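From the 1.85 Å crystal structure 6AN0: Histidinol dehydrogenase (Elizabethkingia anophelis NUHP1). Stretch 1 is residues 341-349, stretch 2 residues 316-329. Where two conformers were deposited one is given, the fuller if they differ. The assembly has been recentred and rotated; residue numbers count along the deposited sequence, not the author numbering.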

# COMPACT_ATOMS: atom_id res chain seq x y z
N ASN A 341 -13.49 21.97 15.97
CA ASN A 341 -14.57 21.20 16.57
C ASN A 341 -15.10 20.11 15.65
O ASN A 341 -15.94 19.32 16.08
CB ASN A 341 -15.71 22.15 16.96
CG ASN A 341 -15.29 23.14 18.03
OD1 ASN A 341 -14.33 22.90 18.76
ND2 ASN A 341 -15.99 24.26 18.11
N TYR A 342 -14.61 20.02 14.41
CA TYR A 342 -15.17 19.11 13.41
C TYR A 342 -14.17 18.15 12.79
O TYR A 342 -14.61 17.13 12.24
CB TYR A 342 -15.86 19.91 12.28
CG TYR A 342 -16.95 20.81 12.82
CD1 TYR A 342 -18.19 20.29 13.17
CD2 TYR A 342 -16.73 22.17 13.00
CE1 TYR A 342 -19.19 21.12 13.69
CE2 TYR A 342 -17.72 22.99 13.52
CZ TYR A 342 -18.95 22.46 13.85
OH TYR A 342 -19.93 23.30 14.36
N THR A 343 -12.87 18.43 12.83
CA THR A 343 -11.93 17.60 12.08
C THR A 343 -11.89 16.16 12.61
O THR A 343 -11.59 15.23 11.85
CB THR A 343 -10.52 18.21 12.09
OG1 THR A 343 -10.12 18.51 13.43
CG2 THR A 343 -10.45 19.49 11.25
N ASP A 344 -12.17 15.96 13.91
CA ASP A 344 -12.18 14.60 14.44
C ASP A 344 -13.28 13.75 13.80
O ASP A 344 -13.15 12.52 13.75
CB ASP A 344 -12.39 14.59 15.96
CG ASP A 344 -11.14 14.97 16.73
OD1 ASP A 344 -10.07 15.12 16.12
OD2 ASP A 344 -11.25 15.12 17.97
N LYS A 345 -14.36 14.39 13.33
CA LYS A 345 -15.49 13.69 12.72
C LYS A 345 -15.26 13.31 11.26
O LYS A 345 -16.07 12.57 10.70
CB LYS A 345 -16.76 14.56 12.79
CG LYS A 345 -17.10 15.08 14.18
CD LYS A 345 -17.36 13.94 15.14
CE LYS A 345 -18.45 14.31 16.15
NZ LYS A 345 -18.26 15.67 16.73
N ILE A 346 -14.19 13.81 10.64
CA ILE A 346 -13.86 13.42 9.26
C ILE A 346 -13.24 12.03 9.28
O ILE A 346 -12.27 11.79 9.99
CB ILE A 346 -12.90 14.43 8.64
CG1 ILE A 346 -13.51 15.83 8.60
CG2 ILE A 346 -12.46 13.97 7.24
CD1 ILE A 346 -12.49 16.90 8.29
N THR A 347 -13.79 11.11 8.47
CA THR A 347 -13.28 9.75 8.48
C THR A 347 -12.66 9.31 7.17
O THR A 347 -11.81 8.41 7.20
CB THR A 347 -14.36 8.73 8.88
OG1 THR A 347 -15.49 8.84 8.00
CG2 THR A 347 -14.80 8.94 10.33
N SER A 348 -13.05 9.89 6.04
CA SER A 348 -12.40 9.62 4.76
C SER A 348 -12.29 10.92 3.99
O SER A 348 -13.30 11.56 3.69
CB SER A 348 -13.17 8.60 3.92
OG SER A 348 -13.17 7.32 4.53
N ALA A 349 -11.05 11.29 3.63
CA ALA A 349 -10.73 12.41 2.76
C ALA A 349 -9.25 12.34 2.44
O ALA A 349 -8.45 12.01 3.31
CB ALA A 349 -11.06 13.76 3.43
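Stretch 2, residues 316-329: SIEKCIAFSNLYAP

Stretch 2 is built on a helix, residues 317 to 327, with Ser316 before it and Ala328 and Pro329 after it, lying along an irregular segment. Ser316 caps the helix at its N-terminal end: Ser316 OG accepts from Lys319 N at 3.0 Å. The usual i to i+4 ladder follows, from Cys320 N to Ser316 O (3.1 Å) through to Ala328 N to Ser324 O (2.8 Å). Ala328 then leaves helical geometry with positive phi (61/70), and Pro329 continues in an extended conformation (-76/149). In stretch 1, residues 343-345 have helical phi/psi without the regular bonds, although Lys345 N reaches Tyr342 O at 3.0 Å; from Ile346 onward the chain is mostly extended, apart from Thr347.

The two chains run in the same general direction. Tyr342 lies nearest Glu318, with 8.1 Å between their CA atoms, whereas the CA atoms of Ser348 and Ala328 are 4.9 Å apart and those of Ala349 and Pro329 5.1 Å. The contact therefore narrows from a side-chain-wide gap at the start of the helix to close backbone approach beyond its end.

At the wide end, Tyr342 fills the gap. Its CA-to-CB bond points toward the helix, and Ile317 CG2 sits over one face of the Tyr342 ring, 3.9 Å from the centroid and 21° off the normal, a CH-pi contact. Glu318 takes the ring edge, with Glu318 OE1 3.0 Å from Tyr342 CE1 and near the ring plane, where the aromatic hydrogens carry slight positive charge. The same carboxylate also lies beside Lys345: Glu318 OE2 is 3.7 Å from Lys345 CG and 4.1 Å from Lys345 NZ, so the opposite charges are near each other but beyond a salt bridge.

One turn along, Ile321 supplies apolar packing, with Ile321 CD1 4.3 Å from Ile346 CG1 and Ile321 CG2 4.0 Å from Lys345 CB; Ile321 CG2 also comes within 3.6 Å of Lys345 O. Another turn on comes the polar centre of the contact, Asn325. Its CA-to-CB bond points sideways, but the amide end comes nearer to the loop and uses both its functions on the backbone: Asn325 ND2 donates to Lys345 O at 2.9 Å, and Thr347 N donates to Asn325 OD1 at 2.9 Å with an almost straight angle of 175°. One side-chain amide thus spans Ile346, bonding Lys345 O before it and Thr347 N after it, so one side chain pairs with two backbone groups of a loop.

Water completes the fit. Water 1 donates to Asn325 OD1 and Ser348 O and accepts from Ser324 OG, each at 2.8 Å, joining helix and loop. Water 2 bridges Asn325 O (3.2 Å), Thr347 OG1 (2.5 Å) and Ser348 OG (2.7 Å).

At the narrow end the approach is between small side chains and backbone: Ser348 CB meets Ala328 CB at 3.8 Å, Ser348 O lies 3.6 Å from Pro329 CD, and Ala349 CA makes a CA-H...O contact with Pro329 O at 3.3 Å.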

# COMPACT_ATOMS: atom_id res chain seq x y z
N SER A 316 -27.38 20.99 8.66
CA SER A 316 -26.39 21.12 9.73
C SER A 316 -25.02 20.76 9.20
O SER A 316 -24.89 20.03 8.21
CB SER A 316 -26.75 20.24 10.94
OG SER A 316 -26.53 18.87 10.66
N ILE A 317 -23.98 21.27 9.88
CA ILE A 317 -22.61 20.91 9.53
C ILE A 317 -22.37 19.43 9.78
O ILE A 317 -21.67 18.76 9.02
CB ILE A 317 -21.60 21.79 10.31
CG1 ILE A 317 -21.72 23.25 9.87
CG2 ILE A 317 -20.16 21.30 10.11
CD1 ILE A 317 -20.94 24.22 10.73
N GLU A 318 -22.97 18.88 10.85
CA GLU A 318 -22.75 17.46 11.09
C GLU A 318 -23.37 16.61 9.98
O GLU A 318 -22.79 15.58 9.62
CB GLU A 318 -23.29 17.04 12.47
CG GLU A 318 -22.56 17.64 13.70
CD GLU A 318 -21.03 17.47 13.74
OE1 GLU A 318 -20.37 18.42 14.18
OE2 GLU A 318 -20.47 16.41 13.38
N LYS A 319 -24.50 17.03 9.40
CA LYS A 319 -25.03 16.30 8.25
C LYS A 319 -24.11 16.42 7.04
O LYS A 319 -23.91 15.45 6.30
CB LYS A 319 -26.43 16.81 7.89
CG LYS A 319 -27.54 15.83 8.16
CD LYS A 319 -28.88 16.42 7.76
CE LYS A 319 -30.03 15.66 8.40
NZ LYS A 319 -31.32 16.29 8.05
N CYS A 320 -23.55 17.62 6.82
CA CYS A 320 -22.62 17.80 5.71
C CYS A 320 -21.41 16.88 5.85
O CYS A 320 -20.97 16.28 4.87
CB CYS A 320 -22.16 19.26 5.64
SG CYS A 320 -23.44 20.46 5.17
N ILE A 321 -20.86 16.78 7.07
CA ILE A 321 -19.72 15.89 7.32
C ILE A 321 -20.10 14.44 7.04
O ILE A 321 -19.32 13.68 6.46
CB ILE A 321 -19.22 16.06 8.77
CG1 ILE A 321 -18.72 17.49 9.02
CG2 ILE A 321 -18.13 15.03 9.09
CD1 ILE A 321 -17.35 17.77 8.48
N ALA A 322 -21.31 14.04 7.46
CA ALA A 322 -21.75 12.67 7.22
C ALA A 322 -21.88 12.39 5.73
O ALA A 322 -21.46 11.33 5.26
CB ALA A 322 -23.07 12.39 7.95
N PHE A 323 -22.43 13.34 4.97
CA PHE A 323 -22.43 13.19 3.51
C PHE A 323 -21.00 13.09 2.98
O PHE A 323 -20.70 12.22 2.14
CB PHE A 323 -23.16 14.36 2.86
CG PHE A 323 -23.35 14.22 1.37
CD1 PHE A 323 -24.58 13.88 0.84
CD2 PHE A 323 -22.29 14.44 0.49
CE1 PHE A 323 -24.76 13.75 -0.53
CE2 PHE A 323 -22.45 14.31 -0.87
CZ PHE A 323 -23.70 13.97 -1.39
N SER A 324 -20.10 13.97 3.45
CA SER A 324 -18.73 13.95 2.96
C SER A 324 -18.05 12.61 3.25
O SER A 324 -17.29 12.10 2.42
CB SER A 324 -17.93 15.10 3.58
OG SER A 324 -16.61 15.14 3.06
N ASN A 325 -18.32 12.04 4.43
CA ASN A 325 -17.70 10.77 4.79
C ASN A 325 -18.19 9.63 3.91
O ASN A 325 -17.43 8.70 3.61
CB ASN A 325 -17.95 10.47 6.28
CG ASN A 325 -17.13 11.35 7.22
OD1 ASN A 325 -16.06 11.86 6.86
ND2 ASN A 325 -17.61 11.51 8.46
N LEU A 326 -19.44 9.70 3.46
CA LEU A 326 -19.95 8.72 2.50
C LEU A 326 -19.34 8.93 1.11
O LEU A 326 -19.10 7.96 0.38
CB LEU A 326 -21.48 8.79 2.42
CG LEU A 326 -22.26 8.40 3.68
CD1 LEU A 326 -23.76 8.52 3.46
CD2 LEU A 326 -21.90 6.99 4.11
N TYR A 327 -19.10 10.19 0.72
CA TYR A 327 -18.56 10.49 -0.60
C TYR A 327 -17.06 10.17 -0.69
O TYR A 327 -16.58 9.70 -1.73
CB TYR A 327 -18.81 11.97 -0.92
CG TYR A 327 -18.30 12.44 -2.27
CD1 TYR A 327 -19.04 12.24 -3.44
CD2 TYR A 327 -17.09 13.11 -2.38
CE1 TYR A 327 -18.57 12.68 -4.66
CE2 TYR A 327 -16.61 13.56 -3.59
CZ TYR A 327 -17.36 13.34 -4.74
OH TYR A 327 -16.89 13.79 -5.94
N ALA A 328 -16.31 10.44 0.40
CA ALA A 328 -14.87 10.20 0.53
C ALA A 328 -14.10 11.00 -0.52
O ALA A 328 -13.52 10.42 -1.45
CB ALA A 328 -14.56 8.71 0.42
N PRO A 329 -14.06 12.33 -0.38
CA PRO A 329 -13.50 13.18 -1.44
C PRO A 329 -11.98 13.16 -1.49
O PRO A 329 -11.29 13.02 -0.47
CB PRO A 329 -14.01 14.58 -1.07
CG PRO A 329 -14.10 14.53 0.47
CD PRO A 329 -14.58 13.11 0.76
O HOH W 1 -15.14 13.44 4.69
O HOH W 2 -15.55 7.51 5.88